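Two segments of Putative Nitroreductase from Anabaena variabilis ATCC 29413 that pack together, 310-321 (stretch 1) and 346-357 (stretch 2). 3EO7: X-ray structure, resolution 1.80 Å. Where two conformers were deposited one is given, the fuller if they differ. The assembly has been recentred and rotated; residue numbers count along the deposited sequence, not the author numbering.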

ATOM      1  N   LYS A 310     -15.121   6.685  25.712  0.50 17.38           N
ATOM      2  CA  LYS A 310     -14.232   7.313  24.734  0.50 19.84           C
ATOM      3  C   LYS A 310     -13.013   7.926  25.415  0.50 18.26           C
ATOM      4  O   LYS A 310     -13.108   8.501  26.517  0.50 18.36           O
ATOM      5  CB  LYS A 310     -14.975   8.286  23.820  0.50 20.64           C
ATOM      6  CG  LYS A 310     -15.635   9.466  24.473  0.50 26.72           C
ATOM      7  CD  LYS A 310     -16.476  10.287  23.455  0.50 25.07           C
ATOM      8  CE  LYS A 310     -17.258   9.343  22.562  0.50 27.77           C
ATOM      9  NZ  LYS A 310     -18.186   9.920  21.614  0.50 18.96           N
ATOM     10  N   ILE A 311     -11.879   7.795  24.725  1.00 16.22           N
ATOM     11  CA  ILE A 311     -10.562   8.167  25.198  1.00 16.94           C
ATOM     12  C   ILE A 311      -9.903   8.976  24.078  1.00 17.33           C
ATOM     13  O   ILE A 311      -9.854   8.516  22.928  1.00 15.77           O
ATOM     14  CB  ILE A 311      -9.652   6.925  25.495  1.00 18.15           C
ATOM     15  CG1 ILE A 311     -10.276   5.925  26.493  1.00 27.47           C
ATOM     16  CG2 ILE A 311      -8.300   7.366  26.041  1.00 21.48           C
ATOM     17  CD1 ILE A 311     -10.967   4.735  25.854  1.00 34.60           C
ATOM     18  N   SER A 312      -9.405  10.166  24.391  1.00 16.38           N
ATOM     19  CA  SER A 312      -8.750  10.968  23.361  1.00 16.02           C
ATOM     20  C   SER A 312      -7.417  10.340  22.955  1.00 15.50           C
ATOM     21  O   SER A 312      -6.697   9.806  23.777  1.00 17.24           O
ATOM     22  CB  SER A 312      -8.471  12.383  23.844  1.00 17.53           C
ATOM     23  OG  SER A 312      -7.868  13.152  22.822  1.00 17.66           O
ATOM     24  N   THR A 313      -7.108  10.445  21.668  1.00 16.00           N
ATOM     25  CA  THR A 313      -5.842   9.999  21.125  1.00 16.34           C
ATOM     26  C   THR A 313      -4.980  11.185  20.667  1.00 16.04           C
ATOM     27  O   THR A 313      -3.929  10.986  20.055  1.00 18.00           O
ATOM     28  CB  THR A 313      -6.073   9.073  19.932  1.00 14.36           C
ATOM     29  OG1 THR A 313      -6.824   9.766  18.917  1.00 16.17           O
ATOM     30  CG2 THR A 313      -6.773   7.784  20.395  1.00 15.62           C
ATOM     31  N   VAL A 314      -5.382  12.418  20.992  1.00 17.19           N
ATOM     32  CA  VAL A 314      -4.595  13.590  20.593  1.00 16.71           C
ATOM     33  C   VAL A 314      -3.156  13.435  21.081  1.00 17.80           C
ATOM     34  O   VAL A 314      -2.903  13.106  22.251  1.00 16.13           O
ATOM     35  CB  VAL A 314      -5.241  14.889  21.046  1.00 17.08           C
ATOM     36  CG1 VAL A 314      -4.279  16.071  20.822  1.00 19.14           C
ATOM     37  CG2 VAL A 314      -6.561  15.092  20.290  1.00 14.58           C
ATOM     38  N   SER A 315      -2.211  13.631  20.145  1.00 17.69           N
ATOM     39  CA  SER A 315      -0.809  13.355  20.394  1.00 15.77           C
ATOM     40  C   SER A 315       0.149  14.432  19.909  1.00 16.16           C
ATOM     41  O   SER A 315      -0.161  15.174  18.997  1.00 16.30           O
ATOM     42  CB  SER A 315      -0.461  12.077  19.614  1.00 17.73           C
ATOM     43  OG  SER A 315       0.897  11.668  19.776  1.00 17.93           O
ATOM     44  N   ALA A 316       1.294  14.528  20.591  1.00 17.57           N
ATOM     45  CA  ALA A 316       2.439  15.319  20.116  1.00 19.19           C
ATOM     46  C   ALA A 316       2.944  14.514  18.902  1.00 18.00           C
ATOM     47  O   ALA A 316       2.759  13.278  18.834  1.00 18.98           O
ATOM     48  CB  ALA A 316       3.522  15.410  21.199  1.00 18.41           C
ATOM     49  N   PRO A 317       3.547  15.194  17.918  1.00 20.44           N
ATOM     50  CA  PRO A 317       3.983  14.491  16.691  1.00 18.42           C
ATOM     51  C   PRO A 317       5.298  13.761  16.840  1.00 18.93           C
ATOM     52  O   PRO A 317       6.120  14.133  17.685  1.00 18.59           O
ATOM     53  CB  PRO A 317       4.168  15.629  15.684  1.00 20.86           C
ATOM     54  CG  PRO A 317       4.580  16.790  16.522  1.00 22.61           C
ATOM     55  CD  PRO A 317       3.849  16.638  17.867  1.00 20.41           C
ATOM     56  N   ILE A 318       5.501  12.738  16.025  1.00 18.81           N
ATOM     57  CA  ILE A 318       6.781  12.044  15.949  1.00 18.07           C
ATOM     58  C   ILE A 318       7.760  13.018  15.303  1.00 17.12           C
ATOM     59  O   ILE A 318       7.444  13.639  14.287  1.00 18.28           O
ATOM     60  CB  ILE A 318       6.684  10.765  15.074  1.00 18.79           C
ATOM     61  CG1 ILE A 318       5.800   9.715  15.749  1.00 18.48           C
ATOM     62  CG2 ILE A 318       8.052  10.167  14.808  1.00 16.52           C
ATOM     63  CD1 ILE A 318       5.573   8.445  14.932  1.00 17.04           C
ATOM     64  N   TYR A 319       8.946  13.152  15.893  1.00 18.13           N
ATOM     65  CA  TYR A 319      10.000  14.019  15.349  1.00 18.26           C
ATOM     66  C   TYR A 319      10.857  13.178  14.427  1.00 18.49           C
ATOM     67  O   TYR A 319      11.431  12.181  14.858  1.00 19.41           O
ATOM     68  CB  TYR A 319      10.841  14.636  16.450  1.00 20.64           C
ATOM     69  CG  TYR A 319      11.970  15.482  15.895  1.00 19.89           C
ATOM     70  CD1 TYR A 319      11.705  16.559  15.048  1.00 21.85           C
ATOM     71  CD2 TYR A 319      13.286  15.204  16.222  1.00 25.57           C
ATOM     72  CE1 TYR A 319      12.748  17.350  14.547  1.00 25.62           C
ATOM     73  CE2 TYR A 319      14.318  15.985  15.740  1.00 24.80           C
ATOM     74  CZ  TYR A 319      14.052  17.042  14.906  1.00 24.04           C
ATOM     75  OH  TYR A 319      15.126  17.785  14.452  1.00 24.76           O
ATOM     76  N   TRP A 320      10.909  13.577  13.155  1.00 18.56           N
ATOM     77  CA  TRP A 320      11.646  12.822  12.135  1.00 17.91           C
ATOM     78  C   TRP A 320      13.067  13.299  11.841  1.00 19.94           C
ATOM     79  O   TRP A 320      13.657  12.863  10.856  1.00 18.73           O
ATOM     80  CB  TRP A 320      10.837  12.790  10.844  1.00 17.44           C
ATOM     81  CG  TRP A 320       9.556  12.008  10.975  1.00 18.85           C
ATOM     82  CD1 TRP A 320       8.287  12.502  11.104  1.00 18.96           C
ATOM     83  CD2 TRP A 320       9.447  10.593  10.992  1.00 14.34           C
ATOM     84  NE1 TRP A 320       7.376  11.460  11.177  1.00 18.43           N
ATOM     85  CE2 TRP A 320       8.068  10.276  11.112  1.00 14.68           C
ATOM     86  CE3 TRP A 320      10.374   9.544  10.882  1.00 17.14           C
ATOM     87  CZ2 TRP A 320       7.614   8.967  11.161  1.00 15.92           C
ATOM     88  CZ3 TRP A 320       9.904   8.233  10.899  1.00 17.80           C
ATOM     89  CH2 TRP A 320       8.536   7.964  11.017  1.00 16.95           C
ATOM     90  N   GLY A 321      13.625  14.158  12.703  1.00 20.24           N
ATOM     91  CA  GLY A 321      14.982  14.663  12.539  1.00 22.20           C
ATOM     92  C   GLY A 321      15.068  15.847  11.611  1.00 21.77           C
ATOM     93  O   GLY A 321      14.130  16.163  10.865  1.00 21.22           O
TER
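Stretch 2 346-357: TFDELKALLDFT

How does the backbone of stretch 2 run relative to stretch 1? Stretch 1 begins as a strand, 310-312, and continues as loop through G321. Stretch 2 is helical from F347 onward, and T346 caps its start: T346 OG1 accepts from E349 N at 3.0 Å. The N-to-C directions of helix and strand differ by 78°, with a signed crossing angle of -78°, and their axes approach to 11.8 Å. The loop comes closer, T313 CA lying 5.4 Å from K351 CA.

What joins the two stretches, given that no direct hydrogen bond crosses between them? Water does. T313 O and K351 O are both acceptors and cannot bond each other, so water 2 donates to both (2.6 and 2.7 Å), linking backbone to backbone. Side chain meets backbone through water 6, which donates to S315 OG (2.7 Å) and D348 O (2.6 Å), and water 5, 2.8 Å from both S315 O and D355 OD2.

Where does K351 lie? Its CA-CB bond points toward the loop, and its CG rests 3.6 Å from T313 O. The amine reaches loop carbonyls through water: K351 NZ donates to water 1 (3.2 Å) and water 3 (2.6 Å), which in turn donate to S312 O and V314 O. A weak bond from K351 NZ to D348 OD1, 3.1 Å, forms part of a salt bridge within the helix. Beside K351, S315 CB packs 3.8 Å from K351 CB and 3.9 Å from D355 CB.

Which apolar side chains meet? Near the helix start, F347 CZ touches I311 CG2 at 3.7 Å. Farther along, I318 bridges one helical turn: its CG1 is 3.9 Å from A352 CB and its CD1 3.9 Å from F356 CB. W320 then directs its edge toward the face of F356, the W320 six-membered ring and F356 ring having centroids 4.7 Å apart and planes at 54°.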

ATOM      1  N   THR A 346       3.462   1.859  25.441  1.00 18.43           N
ATOM      2  CA  THR A 346       2.870   2.899  26.251  1.00 18.14           C
ATOM      3  C   THR A 346       1.710   3.493  25.450  1.00 17.74           C
ATOM      4  O   THR A 346       1.653   3.397  24.229  1.00 16.97           O
ATOM      5  CB  THR A 346       3.842   4.023  26.609  1.00 17.62           C
ATOM      6  OG1 THR A 346       4.233   4.735  25.429  1.00 16.58           O
ATOM      7  CG2 THR A 346       5.070   3.485  27.356  1.00 22.86           C
ATOM      8  N   PHE A 347       0.773   4.140  26.130  1.00 20.04           N
ATOM      9  CA  PHE A 347      -0.331   4.749  25.400  1.00 19.62           C
ATOM     10  C   PHE A 347       0.217   5.876  24.508  1.00 17.97           C
ATOM     11  O   PHE A 347      -0.232   6.030  23.368  1.00 18.17           O
ATOM     12  CB  PHE A 347      -1.414   5.225  26.356  1.00 21.70           C
ATOM     13  CG  PHE A 347      -2.641   5.762  25.692  1.00 16.87           C
ATOM     14  CD1 PHE A 347      -3.199   5.157  24.578  1.00 18.82           C
ATOM     15  CD2 PHE A 347      -3.270   6.882  26.210  1.00 26.95           C
ATOM     16  CE1 PHE A 347      -4.334   5.664  23.989  1.00 21.60           C
ATOM     17  CE2 PHE A 347      -4.428   7.382  25.612  1.00 24.46           C
ATOM     18  CZ  PHE A 347      -4.952   6.756  24.513  1.00 21.08           C
ATOM     19  N   ASP A 348       1.204   6.618  25.001  1.00 18.63           N
ATOM     20  CA  ASP A 348       1.846   7.640  24.151  1.00 17.79           C
ATOM     21  C   ASP A 348       2.426   7.058  22.849  1.00 17.64           C
ATOM     22  O   ASP A 348       2.367   7.700  21.790  1.00 16.94           O
ATOM     23  CB  ASP A 348       2.932   8.404  24.905  1.00 19.07           C
ATOM     24  CG  ASP A 348       2.366   9.484  25.826  1.00 21.43           C
ATOM     25  OD1 ASP A 348       1.153   9.795  25.771  1.00 20.98           O
ATOM     26  OD2 ASP A 348       3.172  10.028  26.610  1.00 24.47           O
ATOM     27  N   GLU A 349       3.006   5.860  22.924  1.00 16.96           N
ATOM     28  CA  GLU A 349       3.540   5.212  21.731  1.00 17.14           C
ATOM     29  C   GLU A 349       2.409   4.917  20.749  1.00 16.04           C
ATOM     30  O   GLU A 349       2.515   5.178  19.557  1.00 15.86           O
ATOM     31  CB  GLU A 349       4.302   3.935  22.093  1.00 15.36           C
ATOM     32  CG  GLU A 349       5.718   4.208  22.606  1.00 17.71           C
ATOM     33  CD  GLU A 349       6.413   3.012  23.255  1.00 22.44           C
ATOM     34  OE1 GLU A 349       5.709   2.068  23.698  1.00 17.26           O
ATOM     35  OE2 GLU A 349       7.678   3.070  23.378  1.00 18.35           O
ATOM     36  N   LEU A 350       1.321   4.324  21.241  1.00 16.20           N
ATOM     37  CA  LEU A 350       0.184   4.022  20.378  1.00 16.49           C
ATOM     38  C   LEU A 350      -0.356   5.312  19.770  1.00 15.17           C
ATOM     39  O   LEU A 350      -0.620   5.357  18.588  1.00 16.26           O
ATOM     40  CB  LEU A 350      -0.936   3.302  21.152  1.00 15.76           C
ATOM     41  CG  LEU A 350      -2.180   2.960  20.317  1.00 19.93           C
ATOM     42  CD1 LEU A 350      -1.814   2.016  19.150  1.00 18.49           C
ATOM     43  CD2 LEU A 350      -3.263   2.373  21.233  1.00 20.89           C
ATOM     44  N   LYS A 351      -0.548   6.347  20.592  1.00 13.73           N
ATOM     45  CA  LYS A 351      -1.051   7.631  20.077  1.00 15.95           C
ATOM     46  C   LYS A 351      -0.144   8.206  18.984  1.00 16.26           C
ATOM     47  O   LYS A 351      -0.639   8.759  17.994  1.00 15.00           O
ATOM     48  CB  LYS A 351      -1.248   8.654  21.184  1.00 18.56           C
ATOM     49  CG  LYS A 351      -2.475   8.380  22.060  1.00 19.88           C
ATOM     50  CD  LYS A 351      -2.667   9.407  23.180  1.00 21.69           C
ATOM     51  CE  LYS A 351      -1.599   9.308  24.248  1.00 23.42           C
ATOM     52  NZ  LYS A 351      -1.904  10.234  25.419  1.00 27.66           N
ATOM     53  N   ALA A 352       1.169   8.103  19.175  1.00 15.84           N
ATOM     54  CA  ALA A 352       2.135   8.634  18.197  1.00 17.36           C
ATOM     55  C   ALA A 352       1.996   7.899  16.850  1.00 17.51           C
ATOM     56  O   ALA A 352       2.009   8.545  15.785  1.00 15.93           O
ATOM     57  CB  ALA A 352       3.561   8.563  18.744  1.00 15.82           C
ATOM     58  N   LEU A 353       1.853   6.565  16.900  1.00 16.06           N
ATOM     59  CA  LEU A 353       1.662   5.754  15.684  1.00 17.61           C
ATOM     60  C   LEU A 353       0.416   6.207  14.929  1.00 16.08           C
ATOM     61  O   LEU A 353       0.444   6.401  13.708  1.00 16.51           O
ATOM     62  CB  LEU A 353       1.540   4.265  16.016  1.00 18.94           C
ATOM     63  CG  LEU A 353       2.699   3.612  16.731  1.00 25.74           C
ATOM     64  CD1 LEU A 353       2.383   2.130  16.984  1.00 25.27           C
ATOM     65  CD2 LEU A 353       3.952   3.807  15.921  1.00 25.48           C
ATOM     66  N   LEU A 354      -0.684   6.387  15.674  1.00 17.13           N
ATOM     67  CA  LEU A 354      -1.947   6.801  15.066  1.00 15.44           C
ATOM     68  C   LEU A 354      -1.844   8.216  14.497  1.00 16.53           C
ATOM     69  O   LEU A 354      -2.442   8.530  13.463  1.00 16.32           O
ATOM     70  CB  LEU A 354      -3.086   6.707  16.075  1.00 14.83           C
ATOM     71  CG  LEU A 354      -3.426   5.306  16.578  1.00 15.58           C
ATOM     72  CD1 LEU A 354      -4.558   5.359  17.680  1.00 17.26           C
ATOM     73  CD2 LEU A 354      -3.807   4.406  15.394  1.00 16.01           C
ATOM     74  N   ASP A 355      -1.122   9.073  15.190  1.00 17.00           N
ATOM     75  CA  ASP A 355      -0.973  10.458  14.754  1.00 15.99           C
ATOM     76  C   ASP A 355      -0.256  10.543  13.407  1.00 16.58           C
ATOM     77  O   ASP A 355      -0.710  11.230  12.505  1.00 17.36           O
ATOM     78  CB  ASP A 355      -0.195  11.253  15.806  1.00 15.47           C
ATOM     79  CG  ASP A 355      -0.149  12.736  15.491  1.00 17.58           C
ATOM     80  OD1 ASP A 355      -1.210  13.384  15.535  1.00 16.41           O
ATOM     81  OD2 ASP A 355       0.973  13.243  15.224  1.00 18.21           O
ATOM     82  N   PHE A 356       0.845   9.812  13.271  1.00 15.74           N
ATOM     83  CA  PHE A 356       1.613   9.850  12.036  1.00 13.22           C
ATOM     84  C   PHE A 356       0.815   9.222  10.888  1.00 14.18           C
ATOM     85  O   PHE A 356       0.889   9.665   9.756  1.00 16.57           O
ATOM     86  CB  PHE A 356       2.963   9.190  12.183  1.00 14.48           C
ATOM     87  CG  PHE A 356       3.728   9.154  10.890  1.00 16.82           C
ATOM     88  CD1 PHE A 356       4.232  10.338  10.368  1.00 14.94           C
ATOM     89  CD2 PHE A 356       3.943   7.989  10.200  1.00 17.70           C
ATOM     90  CE1 PHE A 356       4.930  10.351   9.162  1.00 17.41           C
ATOM     91  CE2 PHE A 356       4.669   7.993   8.984  1.00 15.59           C
ATOM     92  CZ  PHE A 356       5.145   9.185   8.467  1.00 16.95           C
ATOM     93  N   THR A 357       0.051   8.176  11.205  1.00 16.13           N
ATOM     94  CA  THR A 357      -0.654   7.431  10.176  1.00 16.76           C
ATOM     95  C   THR A 357      -1.896   8.167   9.694  1.00 17.32           C
ATOM     96  O   THR A 357      -2.121   8.266   8.492  1.00 19.64           O
ATOM     97  CB  THR A 357      -1.036   6.050  10.718  1.00 17.70           C
ATOM     98  OG1 THR A 357       0.164   5.367  11.120  1.00 17.69           O
ATOM     99  CG2 THR A 357      -1.832   5.227   9.658  1.00 16.87           C
TER
HETATM  100  O   HOH W   1      -5.052  10.848  25.529  1.00 34.10           O
HETATM  101  O   HOH W   2      -3.025   9.993  17.864  1.00 19.60           O
HETATM  102  O   HOH W   3      -1.142  12.444  24.171  1.00 37.37           O
HETATM  103  O   HOH W   4      -2.982  14.075  17.443  1.00 19.50           O
HETATM  104  O   HOH W   5       0.872  15.730  16.495  1.00 20.40           O
HETATM  105  O   HOH W   6       2.027  10.308  21.840  1.00 22.51           O